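PDB 2QSD: uncharacterized conserved protein from Idiomarina loihiensis, which is of unknown function but belongs to the DUF1543 family, with two regions of its chain matching that family's domain. Local coordinates for residues G34-M37 and E38-Y41; V109-S112 and P113-K117. One frame throughout, in Å; residues are numbered along the deposited sequence.

Interaction 1: residues G34-M37 and E38-Y41; sequences GPSM and EETY
Thr40 grips the carbonyl of Met37 across a type I beta turn, a local contact in the connection between strand 26-34 and helix 41-47. Glu38 and Glu39 occupy the two middle positions of the turn, and the carbonyl oxygen of Met37 receives two bonds from Thr40. The backbone bond, from Thr40 N to Met37 O, is 3.0 Å long, with the donor well above the carbonyl plane. The second, from Thr40 OG1 to Met37 O at 2.6 Å, lies in that plane. A chi1 of 70° tucks OG1 between the threonine's own N and carbonyl carbon, folding the hydroxyl back to this oxygen, while CG2 lies 3.4 Å from Ser36 O.

One residue earlier, Ser36 OG donates to Glu39 OE2 at 3.1 Å, on the carboxylate's anti lone pair, and Glu39 N returns only weak bonds to Ser36 OG and O. The same carboxylate lies against the Pro35 ring, with OE2 3.7 Å from CG. Toward strand 9-17, Met37 packs on Val13 and Thr40 on Phe11; Gly34 is paired with Lys9 through the backbone. Met37, present as selenomethionine, has a chain bent twice, which puts its methyl CE 3.4 Å from Thr40 OG1 and 3.7 Å from Tyr41 CE1, at the ring's edge, while Glu38 CA sits 3.7 Å above one face of the ring, over its centre.

Interaction 2: residues V109-S112 and P113-K117; sequences VADS and PQSAK
Ser115 reaches back from the first turn of helix 113-122 to the residues just before it. Its CB is 3.6 Å from the hydroxyl oxygen of Ser112, OG, and it also lies near the carboxylate of Asp111. From there a chi1 of 59° holds OG between the serine's own backbone N and carbonyl carbon, bringing it among three oxygens. Asp111 OD2 is 2.8 Å from Ser115 OG, and the carbonyl O of Ser112 is 2.9 Å from the same atom. The third, the hydroxyl OG of Ser112, lies 3.0 Å from Ser115 OG. On another flank, the methyl CB of Ala110 touches Ser115 OG at 3.6 Å.

This is a strand-to-helix junction with Ser112 as the N-cap and Pro113 in the first helical position, where the helix pattern asks no N-H of it. Ser112 O opens the helical hydrogen-bond pattern by accepting from Ala116 N at 3.0 Å. Asp111 places a carboxylate beside this helix start, a charge that probably suits the positive end of the helix dipole. Tyr87 of the neighbouring strand 85-90 touches Ala110, Pro113 and Ala116. Beside the polar cluster the chain closes on itself through methyl groups, Ala110 CB lying 3.9 Å from Ala116 CB.

Both contacts mark the place where a strand ends and a helix begins, one in each of the two DUF1543 ranges, on opposite sides of the chain's centre. Their centres are 29 Å apart and their nearest atoms about 19 Å, so they do not touch. Each is partly buried, with a polar rim and an inner side resting on a strand: strand 9-17 for interaction 1, strand 85-90 for interaction 2. In 34-41 the acid, Glu39, follows the Ser36 it accepts from, and a large aromatic ring joins in. In 109-117 the order is reversed, Asp111 coming before Ser115, the hydroxyl it faces, and the apolar contact is made by two small alanines.

Interaction 1: residues G34-M37 and E38-Y41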
loop_
_atom_site.group_PDB
_atom_site.type_symbol
_atom_site.label_atom_id
_atom_site.label_comp_id
_atom_site.label_asym_id
_atom_site.label_seq_id
_atom_site.Cartn_x
_atom_site.Cartn_y
_atom_site.Cartn_z
ATOM N N GLY A 34 -12.063 -14.230 -16.025
ATOM C CA GLY A 34 -13.478 -14.590 -16.036
ATOM C C GLY A 34 -14.241 -13.958 -17.195
ATOM O O GLY A 34 -13.725 -13.057 -17.861
ATOM N N PRO A 35 -15.476 -14.433 -17.447
ATOM C CA PRO A 35 -16.373 -13.847 -18.465
ATOM C C PRO A 35 -16.849 -12.446 -18.086
ATOM O O PRO A 35 -17.098 -11.609 -18.958
ATOM C CB PRO A 35 -17.574 -14.805 -18.483
ATOM C CG PRO A 35 -17.131 -16.034 -17.722
ATOM C CD PRO A 35 -16.085 -15.591 -16.766
ATOM N N SER A 36 -16.990 -12.210 -16.786
ATOM C CA SER A 36 -17.373 -10.906 -16.268
ATOM C C SER A 36 -16.546 -10.589 -15.033
ATOM O O SER A 36 -15.851 -11.454 -14.501
ATOM C CB SER A 36 -18.867 -10.872 -15.933
ATOM O OG SER A 36 -19.189 -11.792 -14.900
HETATM N N MSE A 37 -16.637 -9.343 -14.588
HETATM C CA MSE A 37 -15.943 -8.868 -13.408
HETATM C C MSE A 37 -16.426 -9.584 -12.134
HETATM O O MSE A 37 -15.607 -10.086 -11.354
HETATM C CB MSE A 37 -16.115 -7.353 -13.318
HETATM C CG MSE A 37 -15.194 -6.643 -12.345
HETATM SE SE MSE A 37 -13.311 -7.192 -12.306
HETATM C CE MSE A 37 -13.390 -7.400 -10.410
ATOM N N GLU A 38 -17.750 -9.669 -11.962
ATOM C CA GLU A 38 -18.377 -10.337 -10.810
ATOM C C GLU A 38 -18.031 -11.818 -10.698
ATOM O O GLU A 38 -18.070 -12.386 -9.611
ATOM C CB GLU A 38 -19.903 -10.190 -10.854
ATOM C CG GLU A 38 -20.415 -8.777 -10.616
ATOM C CD GLU A 38 -21.928 -8.708 -10.431
ATOM O OE1 GLU A 38 -22.637 -9.678 -10.793
ATOM O OE2 GLU A 38 -22.409 -7.668 -9.921
ATOM N N GLU A 39 -17.691 -12.442 -11.820
ATOM C CA GLU A 39 -17.312 -13.851 -11.814
ATOM C C GLU A 39 -15.853 -14.083 -11.422
ATOM O O GLU A 39 -15.405 -15.226 -11.352
ATOM C CB GLU A 39 -17.647 -14.515 -13.152
ATOM C CG GLU A 39 -19.141 -14.774 -13.334
ATOM C CD GLU A 39 -19.463 -15.469 -14.639
ATOM O OE1 GLU A 39 -19.347 -16.712 -14.697
ATOM O OE2 GLU A 39 -19.840 -14.773 -15.605
ATOM N N THR A 40 -15.119 -13.003 -11.158
ATOM C CA THR A 40 -13.736 -13.113 -10.699
ATOM C C THR A 40 -13.618 -12.935 -9.182
ATOM O O THR A 40 -12.528 -13.104 -8.619
ATOM C CB THR A 40 -12.802 -12.105 -11.400
ATOM O OG1 THR A 40 -13.096 -10.775 -10.957
ATOM C CG2 THR A 40 -12.928 -12.189 -12.921
ATOM N N TYR A 41 -14.740 -12.607 -8.535
ATOM C CA TYR A 41 -14.768 -12.335 -7.092
ATOM C C TYR A 41 -14.182 -13.447 -6.204
ATOM O O TYR A 41 -13.403 -13.133 -5.305
ATOM C CB TYR A 41 -16.161 -11.896 -6.606
ATOM C CG TYR A 41 -16.607 -10.519 -7.065
ATOM C CD1 TYR A 41 -15.711 -9.624 -7.663
ATOM C CD2 TYR A 41 -17.925 -10.091 -6.865
ATOM C CE1 TYR A 41 -16.118 -8.362 -8.074
ATOM C CE2 TYR A 41 -18.342 -8.815 -7.271
ATOM C CZ TYR A 41 -17.427 -7.963 -7.875
ATOM O OH TYR A 41 -17.804 -6.707 -8.285
#

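Interaction 2: residues V109-S112 and P113-K117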
loop_
_atom_site.group_PDB
_atom_site.type_symbol
_atom_site.label_atom_id
_atom_site.label_comp_id
_atom_site.label_asym_id
_atom_site.label_seq_id
_atom_site.Cartn_x
_atom_site.Cartn_y
_atom_site.Cartn_z
ATOM N N VAL A 109 5.863 -6.990 -22.699
ATOM C CA VAL A 109 6.075 -8.280 -23.354
ATOM C C VAL A 109 7.574 -8.499 -23.563
ATOM O O VAL A 109 8.249 -7.675 -24.189
ATOM C CB VAL A 109 5.305 -8.370 -24.694
ATOM C CG1 VAL A 109 5.676 -9.635 -25.456
ATOM C CG2 VAL A 109 3.810 -8.330 -24.443
ATOM N N ALA A 110 8.090 -9.597 -23.019
ATOM C CA ALA A 110 9.518 -9.910 -23.127
ATOM C C ALA A 110 9.786 -11.411 -23.138
ATOM O O ALA A 110 8.893 -12.210 -22.837
ATOM C CB ALA A 110 10.293 -9.239 -22.009
ATOM N N ASP A 111 11.014 -11.788 -23.492
ATOM C CA ASP A 111 11.414 -13.201 -23.525
ATOM C C ASP A 111 11.969 -13.689 -22.183
ATOM O O ASP A 111 11.785 -14.850 -21.810
ATOM C CB ASP A 111 12.397 -13.489 -24.674
ATOM C CG ASP A 111 13.552 -12.488 -24.750
ATOM O OD1 ASP A 111 14.297 -12.531 -25.751
ATOM O OD2 ASP A 111 13.727 -11.663 -23.829
ATOM N N SER A 112 12.630 -12.787 -21.463
ATOM C CA SER A 112 13.259 -13.102 -20.185
ATOM C C SER A 112 12.884 -12.053 -19.139
ATOM O O SER A 112 12.607 -10.908 -19.502
ATOM C CB SER A 112 14.783 -13.136 -20.353
ATOM O OG SER A 112 15.316 -11.822 -20.405
ATOM N N PRO A 113 12.871 -12.437 -17.841
ATOM C CA PRO A 113 12.706 -11.480 -16.735
ATOM C C PRO A 113 13.731 -10.344 -16.714
ATOM O O PRO A 113 13.421 -9.253 -16.238
ATOM C CB PRO A 113 12.870 -12.356 -15.490
ATOM C CG PRO A 113 12.463 -13.711 -15.931
ATOM C CD PRO A 113 12.964 -13.823 -17.337
ATOM N N GLN A 114 14.934 -10.606 -17.225
ATOM C CA GLN A 114 16.007 -9.609 -17.307
ATOM C C GLN A 114 15.668 -8.495 -18.300
ATOM O O GLN A 114 15.776 -7.311 -17.974
ATOM C CB GLN A 114 17.331 -10.275 -17.707
ATOM C CG GLN A 114 17.690 -11.534 -16.914
ATOM C CD GLN A 114 18.335 -11.235 -15.566
ATOM O OE1 GLN A 114 18.962 -10.192 -15.376
ATOM N NE2 GLN A 114 18.192 -12.166 -14.627
ATOM N N SER A 115 15.252 -8.886 -19.505
ATOM C CA SER A 115 14.876 -7.941 -20.559
ATOM C C SER A 115 13.550 -7.238 -20.262
ATOM O O SER A 115 13.326 -6.107 -20.709
ATOM C CB SER A 115 14.800 -8.648 -21.913
ATOM O OG SER A 115 13.860 -9.705 -21.875
ATOM N N ALA A 116 12.682 -7.919 -19.515
ATOM C CA ALA A 116 11.429 -7.345 -19.042
ATOM C C ALA A 116 11.686 -6.112 -18.185
ATOM O O ALA A 116 11.090 -5.054 -18.416
ATOM C CB ALA A 116 10.638 -8.379 -18.264
ATOM N N LYS A 117 12.594 -6.256 -17.219
ATOM C CA LYS A 117 12.989 -5.165 -16.330
ATOM C C LYS A 117 13.617 -4.000 -17.099
ATOM O O LYS A 117 13.348 -2.839 -16.792
ATOM C CB LYS A 117 13.937 -5.672 -15.236
ATOM C CG LYS A 117 13.261 -6.535 -14.172
ATOM C CD LYS A 117 14.247 -6.996 -13.107
ATOM C CE LYS A 117 13.582 -7.946 -12.121
ATOM N NZ LYS A 117 14.488 -8.335 -11.004
#